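Local coordinates for protein fructose 1-phosphate kinase (Staphylococcus aureus, PDB 2JG5) that probably catalyses the ATP-dependent phosphorylation of fructose 1-phosphate to fructose 1,6-bisphosphate, as a member of the pfkB carbohydrate kinase family, at residues A[85-90]-A[102-107]; A[185-189]-A[202-206]. All coordinates share one frame; numbering follows the deposited sequence.

Contacts 1 and 2 lie at separate places in one pfkB-type kinase chain, their centres about 33 Å apart and their nearest atoms about 21 Å apart, and they share no element. Contact 1 joins the start of strand 88-94 to the loop that follows strand 98-102, at the base of the small four-stranded sheet and beside the second subunit; contact 2 packs helix 182-188 against helix 196-208 and meets no other chain. Both are partly buried. Contact 1 buries 448 Å², both sides summed, and carries three hydrogen bonds, each using a side chain on one side and backbone on the other, whereas contact 2 buries 295 Å² by the same measure with apolar and aromatic groups and has no hydrogen bond across it.

Contact 1 of 2, residues A[85-90]-A[102-107]; sequences EDTRIN and NAPGPH
The side-chain amides of N90 and N102 stack with planes 18° apart, and ND2 of N90 lies 3.7 Å from ND2 of N102. The same N90 ND2 sits over one face of the R88 guanidinium, offset toward its rim. Near the guanidinium edge, tilted somewhat from its plane, is the A103 carbonyl: R88 NH1 donates to A103 O at 3.2 Å, in the carbonyl plane, although the N-H is bent to 143°. R88 CG is placed between the backbone N and the carbonyl carbon (chi1 58°), and the chain then runs extended past the carbonyl oxygens of P104 and A103, with R88 CB 3.3 Å from P104 O. N90 OD1 accepts the A103 N-H at 3.2 Å; this bond is almost straight, but its donor stands above the carbonyl plane. Farther along the antiparallel run, the P106 ring packs against the backbone of 85-86, CD 3.4 Å from D86 O, while its CB touches E85 CB at 3.6 Å. E85 closes that end: its OE1 takes the H107 N-H at 3.1 Å, met from above the carboxylate plane.

R88 NH2 turns elsewhere, to N8 O, and N102 OD1 accepts from K92. N102 also pairs in a parallel ladder with a strand of the second subunit, continuing the sheet across the dimer interface. Chemically, side-chain bonds from N90, R88 and E85 appear to take over from strand pairing where the chain of 102-107, with its two prolines, leaves the sheet; R88, bonded to both N8 and A103, ties this exit to the loop before strand 10-16.

Contact 2 of 2, residues A[185-189]-A[202-206]; sequences LEVMF and YGRLL
The side chains of F189 and Y202 run past one another in opposing senses, their ring planes 36° apart and centroids 5.4 Å apart, an oblique aromatic pair. Y202 CD1 lies over one face of the F189 ring, 3.8 Å from F189 CG, and Y202 CB makes an off-centre CH-pi contact with that ring, 4.2 Å from its centroid. The closest approach is to backbone: F189 CE1 and CZ each lie 3.3 Å from the carbonyl oxygen Y202 O. At the edge of the F189 ring, in its plane, comes L206 CG, 3.8 Å from F189 CZ, and L205 CB approaches F189 CE2 obliquely. With CG anti to the carbonyl carbon (chi1 -64°), the F189 ring is set against Y202 and L206 just where helix 182-188 ends.

Next to the ring, L185 and L206 pass at a slant, L185 CD2 meeting L206 CD1 at 3.6 Å. The extended M188 side chain crosses L206 at about a right angle and brings SD to 3.8 Å from L206 CD2. V216 and V214 of strand 214-217 touch L185 and L206, respectively. With no hydrogen bond between the segments, their contact rests on apolar and aromatic van der Waals interactions, and F189 contributes the largest share of the buried surface.

Contact 1 of 2, residues A[85-90]-A[102-107]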
loop_
_atom_site.group_PDB
_atom_site.type_symbol
_atom_site.label_atom_id
_atom_site.label_comp_id
_atom_site.label_asym_id
_atom_site.label_seq_id
_atom_site.Cartn_x
_atom_site.Cartn_y
_atom_site.Cartn_z
ATOM N N GLU A 85 -0.693 13.850 -5.842
ATOM C CA GLU A 85 -0.547 12.399 -5.987
ATOM C C GLU A 85 -0.154 11.729 -4.663
ATOM O O GLU A 85 0.305 12.393 -3.723
ATOM C CB GLU A 85 0.479 12.065 -7.077
ATOM C CG GLU A 85 0.074 12.520 -8.470
ATOM C CD GLU A 85 0.979 11.982 -9.550
ATOM O OE1 GLU A 85 1.921 11.221 -9.240
ATOM O OE2 GLU A 85 0.745 12.332 -10.720
ATOM N N ASP A 86 -0.316 10.407 -4.613
ATOM C CA ASP A 86 -0.078 9.638 -3.396
ATOM C C ASP A 86 1.370 9.601 -2.930
ATOM O O ASP A 86 2.291 9.357 -3.719
ATOM C CB ASP A 86 -0.597 8.212 -3.559
ATOM C CG ASP A 86 -2.109 8.143 -3.554
ATOM O OD1 ASP A 86 -2.770 9.167 -3.281
ATOM O OD2 ASP A 86 -2.642 7.059 -3.825
ATOM N N THR A 87 1.549 9.837 -1.634
ATOM C CA THR A 87 2.815 9.588 -0.953
ATOM C C THR A 87 3.196 8.144 -1.265
ATOM O O THR A 87 2.323 7.267 -1.319
ATOM C CB THR A 87 2.678 9.823 0.564
ATOM O OG1 THR A 87 2.555 11.231 0.814
ATOM C CG2 THR A 87 3.883 9.297 1.316
ATOM N N ARG A 88 4.479 7.893 -1.509
ATOM C CA ARG A 88 4.892 6.554 -1.966
ATOM C C ARG A 88 4.779 5.477 -0.901
ATOM O O ARG A 88 4.819 5.768 0.306
ATOM C CB ARG A 88 6.300 6.560 -2.565
ATOM C CG ARG A 88 7.384 7.049 -1.634
ATOM C CD ARG A 88 8.742 6.870 -2.256
ATOM N NE ARG A 88 9.756 7.533 -1.458
ATOM C CZ ARG A 88 11.054 7.254 -1.475
ATOM N NH1 ARG A 88 11.530 6.285 -2.244
ATOM N NH2 ARG A 88 11.875 7.948 -0.703
ATOM N N ILE A 89 4.628 4.244 -1.385
ATOM C CA ILE A 89 4.690 3.045 -0.566
ATOM C C ILE A 89 5.895 2.209 -0.992
ATOM O O ILE A 89 5.933 1.646 -2.085
ATOM C CB ILE A 89 3.394 2.171 -0.636
ATOM C CG1 ILE A 89 2.148 2.988 -0.217
ATOM C CG2 ILE A 89 3.556 0.980 0.280
ATOM C CD1 ILE A 89 0.779 2.264 -0.435
ATOM N N ASN A 90 6.878 2.152 -0.109
ATOM C CA ASN A 90 8.065 1.369 -0.316
ATOM C C ASN A 90 7.854 -0.004 0.293
ATOM O O ASN A 90 7.231 -0.119 1.344
ATOM C CB ASN A 90 9.239 2.059 0.364
ATOM C CG ASN A 90 9.598 3.369 -0.291
ATOM O OD1 ASN A 90 9.066 3.717 -1.345
ATOM N ND2 ASN A 90 10.513 4.111 0.333
ATOM N N ASN A 102 11.837 0.254 -3.567
ATOM C CA ASN A 102 11.555 1.662 -3.395
ATOM C C ASN A 102 10.840 2.244 -4.607
ATOM O O ASN A 102 11.264 2.032 -5.744
ATOM C CB ASN A 102 12.852 2.415 -3.120
ATOM C CG ASN A 102 13.313 2.284 -1.675
ATOM O OD1 ASN A 102 13.178 1.227 -1.046
ATOM N ND2 ASN A 102 13.872 3.367 -1.142
ATOM N N ALA A 103 9.754 2.973 -4.335
ATOM C CA ALA A 103 8.862 3.536 -5.355
ATOM C C ALA A 103 9.239 4.975 -5.719
ATOM O O ALA A 103 9.962 5.637 -4.966
ATOM C CB ALA A 103 7.433 3.487 -4.863
ATOM N N PRO A 104 8.763 5.470 -6.889
ATOM C CA PRO A 104 8.958 6.890 -7.186
ATOM C C PRO A 104 8.091 7.745 -6.258
ATOM O O PRO A 104 7.110 7.262 -5.682
ATOM C CB PRO A 104 8.462 7.024 -8.636
ATOM C CG PRO A 104 8.294 5.640 -9.146
ATOM C CD PRO A 104 8.044 4.774 -7.971
ATOM N N GLY A 105 8.430 9.005 -6.091
ATOM C CA GLY A 105 7.526 9.871 -5.346
ATOM C C GLY A 105 6.254 10.193 -6.115
ATOM O O GLY A 105 6.103 9.801 -7.282
ATOM N N PRO A 106 5.327 10.918 -5.472
ATOM C CA PRO A 106 4.278 11.591 -6.235
ATOM C C PRO A 106 4.904 12.650 -7.158
ATOM O O PRO A 106 6.053 13.059 -6.937
ATOM C CB PRO A 106 3.455 12.285 -5.151
ATOM C CG PRO A 106 4.402 12.428 -3.980
ATOM C CD PRO A 106 5.208 11.172 -4.024
ATOM N N HIS A 107 4.166 13.070 -8.187
ATOM C CA HIS A 107 4.549 14.254 -8.933
ATOM C C HIS A 107 4.307 15.469 -8.067
ATOM O O HIS A 107 3.215 15.661 -7.520
ATOM C CB HIS A 107 3.787 14.400 -10.252
ATOM C CG HIS A 107 4.131 15.652 -10.997
ATOM N ND1 HIS A 107 5.307 15.799 -11.703
ATOM C CD2 HIS A 107 3.465 16.826 -11.126
ATOM C CE1 HIS A 107 5.347 17.006 -12.243
ATOM N NE2 HIS A 107 4.243 17.650 -11.904
#

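Contact 2 of 2, residues A[185-189]-A[202-206]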
loop_
_atom_site.group_PDB
_atom_site.type_symbol
_atom_site.label_atom_id
_atom_site.label_comp_id
_atom_site.label_asym_id
_atom_site.label_seq_id
_atom_site.Cartn_x
_atom_site.Cartn_y
_atom_site.Cartn_z
ATOM N N LEU A 185 34.124 11.253 0.731
ATOM C CA LEU A 185 35.351 12.045 0.842
ATOM C C LEU A 185 36.351 11.634 -0.219
ATOM O O LEU A 185 36.933 12.489 -0.890
ATOM C CB LEU A 185 36.003 11.869 2.215
ATOM C CG LEU A 185 35.520 12.659 3.432
ATOM C CD1 LEU A 185 36.400 12.325 4.625
ATOM C CD2 LEU A 185 35.541 14.157 3.171
ATOM N N GLU A 186 36.536 10.318 -0.361
ATOM C CA GLU A 186 37.430 9.739 -1.366
ATOM C C GLU A 186 37.051 10.126 -2.790
ATOM O O GLU A 186 37.928 10.371 -3.616
ATOM C CB GLU A 186 37.493 8.210 -1.242
ATOM C CG GLU A 186 38.234 7.709 -0.016
ATOM C CD GLU A 186 38.783 6.301 -0.186
ATOM O OE1 GLU A 186 38.437 5.617 -1.186
ATOM O OE2 GLU A 186 39.575 5.879 0.683
ATOM N N VAL A 187 35.751 10.175 -3.076
ATOM C CA VAL A 187 35.287 10.599 -4.394
ATOM C C VAL A 187 35.446 12.114 -4.563
ATOM O O VAL A 187 36.014 12.568 -5.553
ATOM C CB VAL A 187 33.830 10.157 -4.682
ATOM C CG1 VAL A 187 33.402 10.591 -6.087
ATOM C CG2 VAL A 187 33.691 8.641 -4.538
ATOM N N MET A 188 34.951 12.878 -3.591
ATOM C CA MET A 188 35.056 14.336 -3.589
ATOM C C MET A 188 36.454 14.796 -3.945
ATOM O O MET A 188 36.655 15.410 -4.976
ATOM C CB MET A 188 34.704 14.905 -2.215
ATOM C CG MET A 188 33.231 14.951 -1.863
ATOM S SD MET A 188 33.075 15.835 -0.304
ATOM C CE MET A 188 31.387 15.464 0.217
ATOM N N PHE A 189 37.417 14.481 -3.086
ATOM C CA PHE A 189 38.784 14.979 -3.221
ATOM C C PHE A 189 39.681 14.062 -4.049
ATOM O O PHE A 189 40.905 14.222 -4.049
ATOM C CB PHE A 189 39.392 15.208 -1.836
ATOM C CG PHE A 189 38.695 16.275 -1.044
ATOM C CD1 PHE A 189 37.678 15.943 -0.141
ATOM C CD2 PHE A 189 39.044 17.619 -1.208
ATOM C CE1 PHE A 189 37.021 16.935 0.596
ATOM C CE2 PHE A 189 38.399 18.618 -0.477
ATOM C CZ PHE A 189 37.382 18.272 0.427
ATOM N N TYR A 202 40.813 16.276 4.904
ATOM C CA TYR A 202 39.811 16.501 3.858
ATOM C C TYR A 202 38.471 16.996 4.398
ATOM O O TYR A 202 37.724 17.672 3.689
ATOM C CB TYR A 202 39.649 15.243 2.990
ATOM C CG TYR A 202 40.947 14.854 2.320
ATOM C CD1 TYR A 202 41.522 15.680 1.366
ATOM C CD2 TYR A 202 41.622 13.688 2.669
ATOM C CE1 TYR A 202 42.717 15.352 0.762
ATOM C CE2 TYR A 202 42.832 13.348 2.069
ATOM C CZ TYR A 202 43.370 14.192 1.113
ATOM O OH TYR A 202 44.557 13.888 0.488
ATOM N N GLY A 203 38.188 16.675 5.655
ATOM C CA GLY A 203 37.011 17.183 6.344
ATOM C C GLY A 203 37.103 18.663 6.664
ATOM O O GLY A 203 36.110 19.387 6.554
ATOM N N ARG A 204 38.290 19.117 7.064
ATOM C CA ARG A 204 38.519 20.535 7.340
ATOM C C ARG A 204 38.610 21.370 6.062
ATOM O O ARG A 204 38.370 22.581 6.085
ATOM C CB ARG A 204 39.767 20.732 8.209
ATOM C CG ARG A 204 39.841 22.115 8.865
ATOM C CD ARG A 204 40.823 22.135 10.017
ATOM N NE ARG A 204 40.275 21.488 11.207
ATOM C CZ ARG A 204 41.002 20.860 12.127
ATOM N NH1 ARG A 204 40.398 20.303 13.168
ATOM N NH2 ARG A 204 42.329 20.768 11.999
ATOM N N LEU A 205 38.955 20.729 4.947
ATOM C CA LEU A 205 38.923 21.407 3.652
ATOM C C LEU A 205 37.472 21.715 3.274
ATOM O O LEU A 205 37.184 22.720 2.642
ATOM C CB LEU A 205 39.621 20.569 2.577
ATOM C CG LEU A 205 41.133 20.340 2.742
ATOM C CD1 LEU A 205 41.618 19.284 1.776
ATOM C CD2 LEU A 205 41.946 21.622 2.576
ATOM N N LEU A 206 36.564 20.847 3.700
ATOM C CA LEU A 206 35.132 21.072 3.536
ATOM C C LEU A 206 34.630 22.227 4.399
ATOM O O LEU A 206 33.786 23.004 3.970
ATOM C CB LEU A 206 34.355 19.792 3.848
ATOM C CG LEU A 206 34.469 18.695 2.793
ATOM C CD1 LEU A 206 33.894 17.400 3.344
ATOM C CD2 LEU A 206 33.763 19.117 1.490
#